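Local coordinates for protein BtGH115A (Bacteroides thetaiotaomicron, PDB 5BY3) that acts as a family GH115 4-O-methyl-alpha-glucuronidase that targets decorated arabinogalactans, probably by hydrolysing the glucuronic acid side groups from these glycans, at residues W134-T139 and Y555-K560; A440-E445 and K467-R472; V690-R695 and D769-Y774. All blocks are in the same frame, centred on the assembly; numbering follows the deposited sequence.

Interaction 1 (W134-T139 and Y555-K560)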
# COMPACT_ATOMS: atom_id res chain seq x y z
N TRP A 134 9.02 -16.33 6.55
CA TRP A 134 9.79 -15.77 7.62
C TRP A 134 9.11 -14.55 8.25
O TRP A 134 9.10 -14.43 9.48
CB TRP A 134 11.19 -15.40 7.14
CG TRP A 134 12.12 -15.13 8.31
CD1 TRP A 134 12.79 -16.07 9.08
CD2 TRP A 134 12.50 -13.85 8.82
NE1 TRP A 134 13.54 -15.42 10.04
CE2 TRP A 134 13.38 -14.07 9.91
CE3 TRP A 134 12.19 -12.53 8.44
CZ2 TRP A 134 13.95 -13.03 10.63
CZ3 TRP A 134 12.75 -11.48 9.17
CH2 TRP A 134 13.62 -11.74 10.27
N TRP A 135 8.54 -13.68 7.40
CA TRP A 135 8.11 -12.33 7.80
C TRP A 135 6.79 -12.29 8.59
O TRP A 135 6.50 -11.31 9.32
CB TRP A 135 8.08 -11.38 6.59
CG TRP A 135 9.45 -10.75 6.28
CD1 TRP A 135 10.42 -11.22 5.38
CD2 TRP A 135 10.01 -9.58 6.89
NE1 TRP A 135 11.51 -10.39 5.40
CE2 TRP A 135 11.29 -9.37 6.30
CE3 TRP A 135 9.56 -8.67 7.87
CZ2 TRP A 135 12.11 -8.32 6.68
CZ3 TRP A 135 10.37 -7.61 8.23
CH2 TRP A 135 11.65 -7.45 7.65
N ALA A 136 6.00 -13.35 8.46
CA ALA A 136 4.89 -13.53 9.39
C ALA A 136 4.84 -14.96 9.92
O ALA A 136 3.81 -15.41 10.37
CB ALA A 136 3.58 -13.12 8.76
N ASP A 137 5.97 -15.66 9.84
CA ASP A 137 6.11 -17.00 10.45
C ASP A 137 5.13 -17.98 9.89
O ASP A 137 4.66 -18.85 10.62
CB ASP A 137 5.96 -16.96 11.98
CG ASP A 137 6.83 -15.93 12.61
OD1 ASP A 137 8.06 -16.17 12.73
OD2 ASP A 137 6.31 -14.85 12.95
N VAL A 138 4.84 -17.86 8.59
CA VAL A 138 3.90 -18.76 7.94
C VAL A 138 4.65 -20.06 7.56
O VAL A 138 5.03 -20.30 6.40
CB VAL A 138 3.23 -18.04 6.77
CG1 VAL A 138 2.28 -18.95 6.02
CG2 VAL A 138 2.49 -16.80 7.28
N THR A 139 4.88 -20.90 8.57
CA THR A 139 5.70 -22.10 8.39
C THR A 139 5.26 -22.97 7.21
O THR A 139 4.14 -23.45 7.20
CB THR A 139 5.75 -22.94 9.67
OG1 THR A 139 5.88 -22.08 10.83
CG2 THR A 139 6.96 -23.92 9.61
N TYR A 555 -1.22 -16.52 13.07
CA TYR A 555 -2.58 -16.15 13.43
C TYR A 555 -2.56 -14.92 14.35
O TYR A 555 -3.37 -14.01 14.18
CB TYR A 555 -3.32 -17.33 14.05
CG TYR A 555 -4.80 -17.07 14.27
CD1 TYR A 555 -5.70 -17.02 13.19
CD2 TYR A 555 -5.29 -16.86 15.55
CE1 TYR A 555 -7.05 -16.78 13.39
CE2 TYR A 555 -6.64 -16.64 15.76
CZ TYR A 555 -7.51 -16.59 14.70
OH TYR A 555 -8.82 -16.36 14.93
N PHE A 556 -1.65 -14.86 15.30
CA PHE A 556 -1.69 -13.72 16.21
C PHE A 556 -1.35 -12.45 15.42
O PHE A 556 -2.02 -11.43 15.53
CB PHE A 556 -0.78 -13.91 17.44
CG PHE A 556 -1.00 -12.86 18.50
CD1 PHE A 556 -1.96 -13.05 19.50
CD2 PHE A 556 -0.29 -11.64 18.47
CE1 PHE A 556 -2.19 -12.04 20.46
CE2 PHE A 556 -0.50 -10.65 19.42
CZ PHE A 556 -1.45 -10.85 20.42
N GLU A 557 -0.31 -12.57 14.62
CA GLU A 557 0.20 -11.52 13.75
C GLU A 557 -0.78 -10.99 12.72
O GLU A 557 -0.93 -9.77 12.60
CB GLU A 557 1.48 -12.00 13.06
CG GLU A 557 2.66 -12.01 13.99
CD GLU A 557 3.83 -12.75 13.44
OE1 GLU A 557 4.30 -12.38 12.34
OE2 GLU A 557 4.30 -13.69 14.12
N LEU A 558 -1.49 -11.89 12.03
CA LEU A 558 -2.30 -11.53 10.87
C LEU A 558 -3.80 -11.38 11.13
O LEU A 558 -4.48 -10.65 10.42
CB LEU A 558 -2.05 -12.52 9.73
CG LEU A 558 -0.55 -12.69 9.36
CD1 LEU A 558 -0.33 -13.92 8.51
CD2 LEU A 558 0.03 -11.49 8.64
N VAL A 559 -4.31 -12.07 12.14
CA VAL A 559 -5.74 -12.00 12.47
C VAL A 559 -5.96 -11.47 13.89
O VAL A 559 -6.61 -10.45 14.06
CB VAL A 559 -6.46 -13.37 12.24
CG1 VAL A 559 -7.94 -13.25 12.47
CG2 VAL A 559 -6.27 -13.85 10.82
N LYS A 560 -5.42 -12.15 14.90
CA LYS A 560 -5.80 -11.88 16.29
C LYS A 560 -5.34 -10.49 16.75
O LYS A 560 -6.15 -9.73 17.25
CB LYS A 560 -5.32 -13.01 17.22
CG LYS A 560 -5.98 -13.05 18.59
CD LYS A 560 -5.79 -14.40 19.26
CE LYS A 560 -6.57 -14.49 20.57
NZ LYS A 560 -5.72 -14.09 21.72

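Interaction 2 (A440-E445 and K467-R472)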
# COMPACT_ATOMS: atom_id res chain seq x y z
N ALA A 440 1.00 -4.81 7.68
CA ALA A 440 0.31 -4.50 6.42
C ALA A 440 0.56 -5.60 5.41
O ALA A 440 0.41 -5.37 4.18
CB ALA A 440 0.87 -3.20 5.84
N GLU A 441 1.00 -6.75 5.93
CA GLU A 441 1.34 -7.91 5.14
C GLU A 441 0.34 -8.18 4.01
O GLU A 441 0.70 -8.42 2.84
CB GLU A 441 1.41 -9.14 6.03
CG GLU A 441 2.50 -9.12 7.10
CD GLU A 441 1.99 -8.69 8.49
OE1 GLU A 441 0.88 -8.14 8.61
OE2 GLU A 441 2.73 -8.95 9.47
N TYR A 442 -0.94 -8.12 4.35
CA TYR A 442 -1.93 -8.44 3.38
C TYR A 442 -1.98 -7.38 2.26
O TYR A 442 -1.84 -7.75 1.07
CB TYR A 442 -3.32 -8.72 3.99
CG TYR A 442 -4.30 -8.99 2.86
CD1 TYR A 442 -4.18 -10.15 2.10
CD2 TYR A 442 -5.24 -8.03 2.46
CE1 TYR A 442 -5.01 -10.37 1.02
CE2 TYR A 442 -6.08 -8.26 1.37
CZ TYR A 442 -5.95 -9.44 0.66
OH TYR A 442 -6.74 -9.71 -0.41
N GLN A 443 -2.17 -6.10 2.61
CA GLN A 443 -2.26 -5.01 1.60
C GLN A 443 -1.05 -4.95 0.65
O GLN A 443 -1.20 -4.73 -0.56
CB GLN A 443 -2.48 -3.63 2.23
CG GLN A 443 -3.82 -3.45 2.97
CD GLN A 443 -3.78 -3.80 4.48
OE1 GLN A 443 -2.85 -4.48 4.95
NE2 GLN A 443 -4.79 -3.35 5.23
N ILE A 444 0.14 -5.20 1.21
CA ILE A 444 1.39 -5.22 0.51
C ILE A 444 1.32 -6.31 -0.55
O ILE A 444 1.67 -6.08 -1.71
CB ILE A 444 2.58 -5.43 1.47
CG1 ILE A 444 2.75 -4.21 2.40
CG2 ILE A 444 3.89 -5.73 0.71
CD1 ILE A 444 3.65 -4.44 3.61
N GLU A 445 0.86 -7.50 -0.18
CA GLU A 445 0.85 -8.58 -1.14
C GLU A 445 -0.22 -8.33 -2.22
O GLU A 445 -0.01 -8.64 -3.40
CB GLU A 445 0.64 -9.92 -0.45
CG GLU A 445 0.81 -11.11 -1.39
CD GLU A 445 0.75 -12.44 -0.69
OE1 GLU A 445 1.07 -12.52 0.52
OE2 GLU A 445 0.39 -13.44 -1.35
N LYS A 467 -9.84 -14.41 0.38
CA LYS A 467 -10.15 -15.79 0.68
C LYS A 467 -8.96 -16.73 0.39
O LYS A 467 -8.55 -17.49 1.24
CB LYS A 467 -11.37 -16.20 -0.14
CG LYS A 467 -11.87 -17.61 0.12
CD LYS A 467 -13.09 -17.90 -0.74
CE LYS A 467 -13.20 -19.38 -1.04
NZ LYS A 467 -13.81 -20.05 0.13
N HIS A 468 -8.39 -16.64 -0.81
CA HIS A 468 -7.28 -17.47 -1.22
C HIS A 468 -6.09 -17.24 -0.30
O HIS A 468 -5.31 -18.18 -0.01
CB HIS A 468 -6.93 -17.18 -2.68
CG HIS A 468 -5.84 -18.04 -3.22
ND1 HIS A 468 -4.50 -17.82 -2.94
CD2 HIS A 468 -5.88 -19.12 -4.04
CE1 HIS A 468 -3.77 -18.74 -3.54
NE2 HIS A 468 -4.58 -19.53 -4.22
N TRP A 469 -5.96 -16.01 0.19
CA TRP A 469 -4.82 -15.62 1.00
C TRP A 469 -4.96 -16.22 2.39
O TRP A 469 -4.00 -16.83 2.86
CB TRP A 469 -4.68 -14.08 1.06
CG TRP A 469 -3.40 -13.59 1.73
CD1 TRP A 469 -2.16 -13.44 1.14
CD2 TRP A 469 -3.23 -13.19 3.12
NE1 TRP A 469 -1.26 -12.95 2.06
CE2 TRP A 469 -1.88 -12.79 3.28
CE3 TRP A 469 -4.10 -13.07 4.21
CZ2 TRP A 469 -1.38 -12.30 4.50
CZ3 TRP A 469 -3.60 -12.57 5.43
CH2 TRP A 469 -2.25 -12.20 5.57
N LEU A 470 -6.13 -16.04 3.03
CA LEU A 470 -6.39 -16.59 4.41
C LEU A 470 -6.35 -18.08 4.43
O LEU A 470 -5.75 -18.69 5.34
CB LEU A 470 -7.75 -16.13 5.01
CG LEU A 470 -7.98 -14.61 5.16
CD1 LEU A 470 -9.44 -14.25 5.21
CD2 LEU A 470 -7.25 -14.00 6.32
N GLU A 471 -6.96 -18.68 3.40
CA GLU A 471 -6.89 -20.13 3.19
C GLU A 471 -5.46 -20.57 3.11
O GLU A 471 -5.11 -21.54 3.76
CB GLU A 471 -7.67 -20.57 1.96
CG GLU A 471 -9.17 -20.60 2.20
CD GLU A 471 -9.97 -21.05 1.01
OE1 GLU A 471 -9.48 -20.92 -0.14
OE2 GLU A 471 -11.10 -21.52 1.26
N ARG A 472 -4.63 -19.85 2.35
CA ARG A 472 -3.19 -20.20 2.27
C ARG A 472 -2.41 -20.01 3.60
O ARG A 472 -1.59 -20.84 3.95
CB ARG A 472 -2.50 -19.49 1.09
CG ARG A 472 -1.09 -19.93 0.70
CD ARG A 472 -0.52 -18.84 -0.23
NE ARG A 472 0.02 -17.71 0.55
CZ ARG A 472 0.34 -16.48 0.10
NH1 ARG A 472 0.15 -16.12 -1.15
NH2 ARG A 472 0.84 -15.58 0.95

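Interaction 3 (V690-R695 and D769-Y774). With SO4 (sulfate ion), chain B.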
# COMPACT_ATOMS: atom_id res chain seq x y z
N VAL A 690 -37.76 18.10 1.54
CA VAL A 690 -36.94 16.88 1.75
C VAL A 690 -35.45 17.23 1.80
O VAL A 690 -34.96 18.02 0.97
CB VAL A 690 -37.22 15.78 0.67
CG1 VAL A 690 -36.94 16.28 -0.75
CG2 VAL A 690 -36.44 14.51 0.97
N GLU A 691 -34.73 16.64 2.77
CA GLU A 691 -33.27 16.81 2.85
C GLU A 691 -32.58 15.62 2.21
O GLU A 691 -32.61 14.52 2.75
CB GLU A 691 -32.79 17.01 4.30
CG GLU A 691 -31.36 17.55 4.43
CD GLU A 691 -30.72 17.26 5.78
OE1 GLU A 691 -31.09 17.89 6.79
OE2 GLU A 691 -29.83 16.39 5.84
N VAL A 692 -31.97 15.82 1.07
CA VAL A 692 -31.26 14.71 0.40
C VAL A 692 -29.80 14.69 0.80
O VAL A 692 -29.10 15.66 0.59
CB VAL A 692 -31.44 14.78 -1.13
CG1 VAL A 692 -30.77 13.58 -1.81
CG2 VAL A 692 -32.93 14.83 -1.45
N ASP A 693 -29.36 13.55 1.36
CA ASP A 693 -28.04 13.35 1.98
C ASP A 693 -27.33 12.29 1.14
O ASP A 693 -27.69 11.13 1.16
CB ASP A 693 -28.26 12.87 3.42
CG ASP A 693 -26.99 12.83 4.26
OD1 ASP A 693 -25.88 12.98 3.71
OD2 ASP A 693 -27.11 12.60 5.50
N ILE A 694 -26.35 12.72 0.38
CA ILE A 694 -25.68 11.88 -0.62
C ILE A 694 -24.23 11.66 -0.18
O ILE A 694 -23.52 12.62 0.13
CB ILE A 694 -25.71 12.52 -2.03
CG1 ILE A 694 -27.15 12.78 -2.46
CG2 ILE A 694 -25.04 11.62 -3.06
CD1 ILE A 694 -27.27 13.67 -3.67
N ARG A 695 -23.83 10.40 -0.14
CA ARG A 695 -22.53 10.02 0.36
C ARG A 695 -21.79 9.36 -0.80
O ARG A 695 -22.32 8.45 -1.48
CB ARG A 695 -22.68 9.02 1.50
CG ARG A 695 -23.13 9.43 2.91
CD ARG A 695 -23.08 10.88 3.30
NE ARG A 695 -23.84 11.16 4.54
CZ ARG A 695 -23.53 10.74 5.78
NH1 ARG A 695 -22.46 9.98 6.01
NH2 ARG A 695 -24.31 11.09 6.80
N ASP A 769 -22.03 5.90 -2.66
CA ASP A 769 -21.97 5.03 -1.48
C ASP A 769 -23.34 4.93 -0.84
O ASP A 769 -23.90 3.86 -0.79
CB ASP A 769 -20.94 5.53 -0.45
CG ASP A 769 -20.41 4.43 0.44
OD1 ASP A 769 -20.59 3.28 0.05
OD2 ASP A 769 -19.77 4.68 1.51
N GLN A 770 -23.88 6.04 -0.34
CA GLN A 770 -25.19 6.03 0.33
C GLN A 770 -26.05 7.20 -0.09
O GLN A 770 -25.55 8.19 -0.60
CB GLN A 770 -25.04 6.05 1.83
CG GLN A 770 -24.30 4.83 2.37
CD GLN A 770 -23.95 4.93 3.84
OE1 GLN A 770 -23.21 5.82 4.26
NE2 GLN A 770 -24.48 4.02 4.63
N VAL A 771 -27.36 7.06 0.10
CA VAL A 771 -28.32 8.14 -0.03
C VAL A 771 -29.29 8.00 1.17
O VAL A 771 -29.78 6.90 1.44
CB VAL A 771 -29.12 8.06 -1.35
CG1 VAL A 771 -30.10 9.22 -1.43
CG2 VAL A 771 -28.21 8.10 -2.59
N MSE A 772 -29.55 9.11 1.88
CA MSE A 772 -30.62 9.16 2.90
C MSE A 772 -31.61 10.29 2.64
O MSE A 772 -31.32 11.24 1.90
CB MSE A 772 -30.04 9.20 4.29
CG MSE A 772 -29.30 7.91 4.63
SE MSE A 772 -27.39 8.12 4.21
CE MSE A 772 -26.58 7.37 5.84
N LEU A 773 -32.79 10.21 3.25
CA LEU A 773 -33.88 11.15 2.90
C LEU A 773 -34.32 12.23 3.91
O LEU A 773 -34.33 13.38 3.53
CB LEU A 773 -35.02 10.49 2.09
CG LEU A 773 -35.14 10.98 0.63
CD1 LEU A 773 -33.85 11.11 -0.18
CD2 LEU A 773 -36.13 10.14 -0.16
N TYR A 774 -34.72 11.90 5.14
CA TYR A 774 -35.12 12.96 6.15
C TYR A 774 -36.20 14.00 5.75
O TYR A 774 -36.00 14.83 4.85
CB TYR A 774 -33.90 13.71 6.76
CG TYR A 774 -32.75 12.81 7.14
CD1 TYR A 774 -32.81 11.98 8.28
CD2 TYR A 774 -31.61 12.77 6.34
CE1 TYR A 774 -31.74 11.14 8.61
CE2 TYR A 774 -30.55 11.94 6.66
CZ TYR A 774 -30.62 11.12 7.78
OH TYR A 774 -29.54 10.33 8.04
S SO4 B . -22.56 10.22 10.36
O1 SO4 B . -23.01 10.76 9.05
O2 SO4 B . -22.85 11.18 11.46
O3 SO4 B . -23.24 8.93 10.63
O4 SO4 B . -21.09 10.02 10.31

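Interaction 1 (W134-T139 and Y555-K560)
A136 and E557 bring the two backbones closest, their CA atoms 6.7 Å apart, where an irregular loop between helix 113-126 and strand 145-148 is laid on one flank of the long helix 552-580. The contact is therefore loop-on-helix, and V138 is the centre of an inverse gamma turn in the loop. The apolar half is small: A136 CB sits against both methyls of L558, 4.0 Å from CD1 and 3.9 Å from CD2, while V138 CG2 approaches L558 CD1 more loosely at 4.2 Å. The polar half is built on two acids. E557 runs extended beyond CG, and its OE1 lies 3.2 Å from A136 CA. D137 meets it nearly at a right angle, the carboxylate planes 86° apart, with D137 OD2 only 2.6 Å from E557 OE2. Outside partners hold both acids: K438 forms a salt bridge with E557 OE1 and also bonds W135 O, K610 forms one with D137 OD1 and bonds W134 O too, and W611 NE1 donates to D137 OD2. Helix 552-580 has a wider, pi-type turn at 556-560, with Y555 O accepting from V559 N and, at 2.9 Å, from K560 N.

Interaction 2 (A440-E445 and K467-R472)
E441, which follows the N-cap residue A440 of helix 441-452, opens the contact lightly, its CB 4.5 Å from W469 CZ2, while its carboxylate turns aside to a salt bridge with K438. The helical segment crosses 467-472 at 128°, the axes 11.7 Å apart. Y442 comes next, its CG anti to the backbone N (chi1 178°), and its ring meets W469. The pair is T-shaped: the tyrosine edge points at the face of the five-membered ring, centroids 4.9 Å apart, with Y442 CD1 3.3 Å from W469 CD2. Y442 CB adds a CH-pi contact over the six-membered ring, and the hydroxyl bonds H465 ND1, earlier in helix 462-473. One turn on, E445 stretches out fully and meets R472 tip to tip. Carboxylate and guanidinium lie almost in one plane, an end-on bidentate salt bridge through the syn lone pairs: R472 NH1 to E445 OE2 at 2.7 Å and R472 NH2 to E445 OE1 at 3.1 Å. W469 NE1 reaches E445 OE1 as well, at 2.8 Å, coming from 64° above the carboxylate plane, and W132 NE1 is a further donor to this oxygen. Several bonds thus hold the buried carboxylate against turning. Helix 441-452 comes after strand 429-433, last in sequence of eight parallel strands, as the final helix of a TIM-type (beta/alpha)8 barrel does.

Interaction 3 (V690-R695 and D769-Y774)
D693 and M772, a selenomethionine, form an antiparallel hydrogen-bonded pair, M772 N to D693 O at 2.8 Å and D693 N to M772 O at 3.1 Å. R695 and Q770 pair likewise, with I694 and V771 as the non-hydrogen-bonded pair between them. D769 N also donates to R695 O, so D769 and Q770 both face R695 in a classic beta bulge. Past the strand end, E691 N still bonds Y774 O. Apolar contacts line the face of I694 and V771: V692 CG2 lies 4.0 Å from L773 CD1, and I694 packs on F709 and V711 of strand 708-713, in the second sheet of this beta-sandwich domain. The opposite face, with D693, R695, Q770 and M772, is more polar. R695 bends at chi2 (-17°), and its NE donates to D693 OD1 at 2.9 Å from above the carboxylate plane. M772 CE lies over one face of the guanidinium, and D693 OD2 meets the Y774 ring edge at CE2, 3.7 Å away. R695 NH2 donates to sulfate O1 at 2.6 Å, while R695 NH1 bonds Q740 and, weakly, the same O1. An alanine in place of R695 would probably leave D693 OD1 without its salt-bridge mate and the sulfate without this donor. The sulfate, probably from the crystallisation liquor, implies that the guanidinium keeps capacity for an anion beyond its bond to D693.

Overall arrangement
Interactions 1 and 2 are neighbouring buried contacts, their centres 11 Å apart, and interaction 2 is nested within the chain loop that interaction 1 closes. L558 joins them: its CD2 lies 3.4 Å from E441 CD and 3.9 Å from W469 CH2, and K438 serves acids of both. In 1 two acids meet, with lysines from outside as their partners; in 2 the acid is matched by arginine and indole across the contact. Interaction 3 stands apart in the C-terminal domain, its nearest atoms about 17 Å from interaction 2. It relies on backbone pairing, largely buried, with partly exposed R695 on one face, unlike the side-chain bonds between helices in interaction 2.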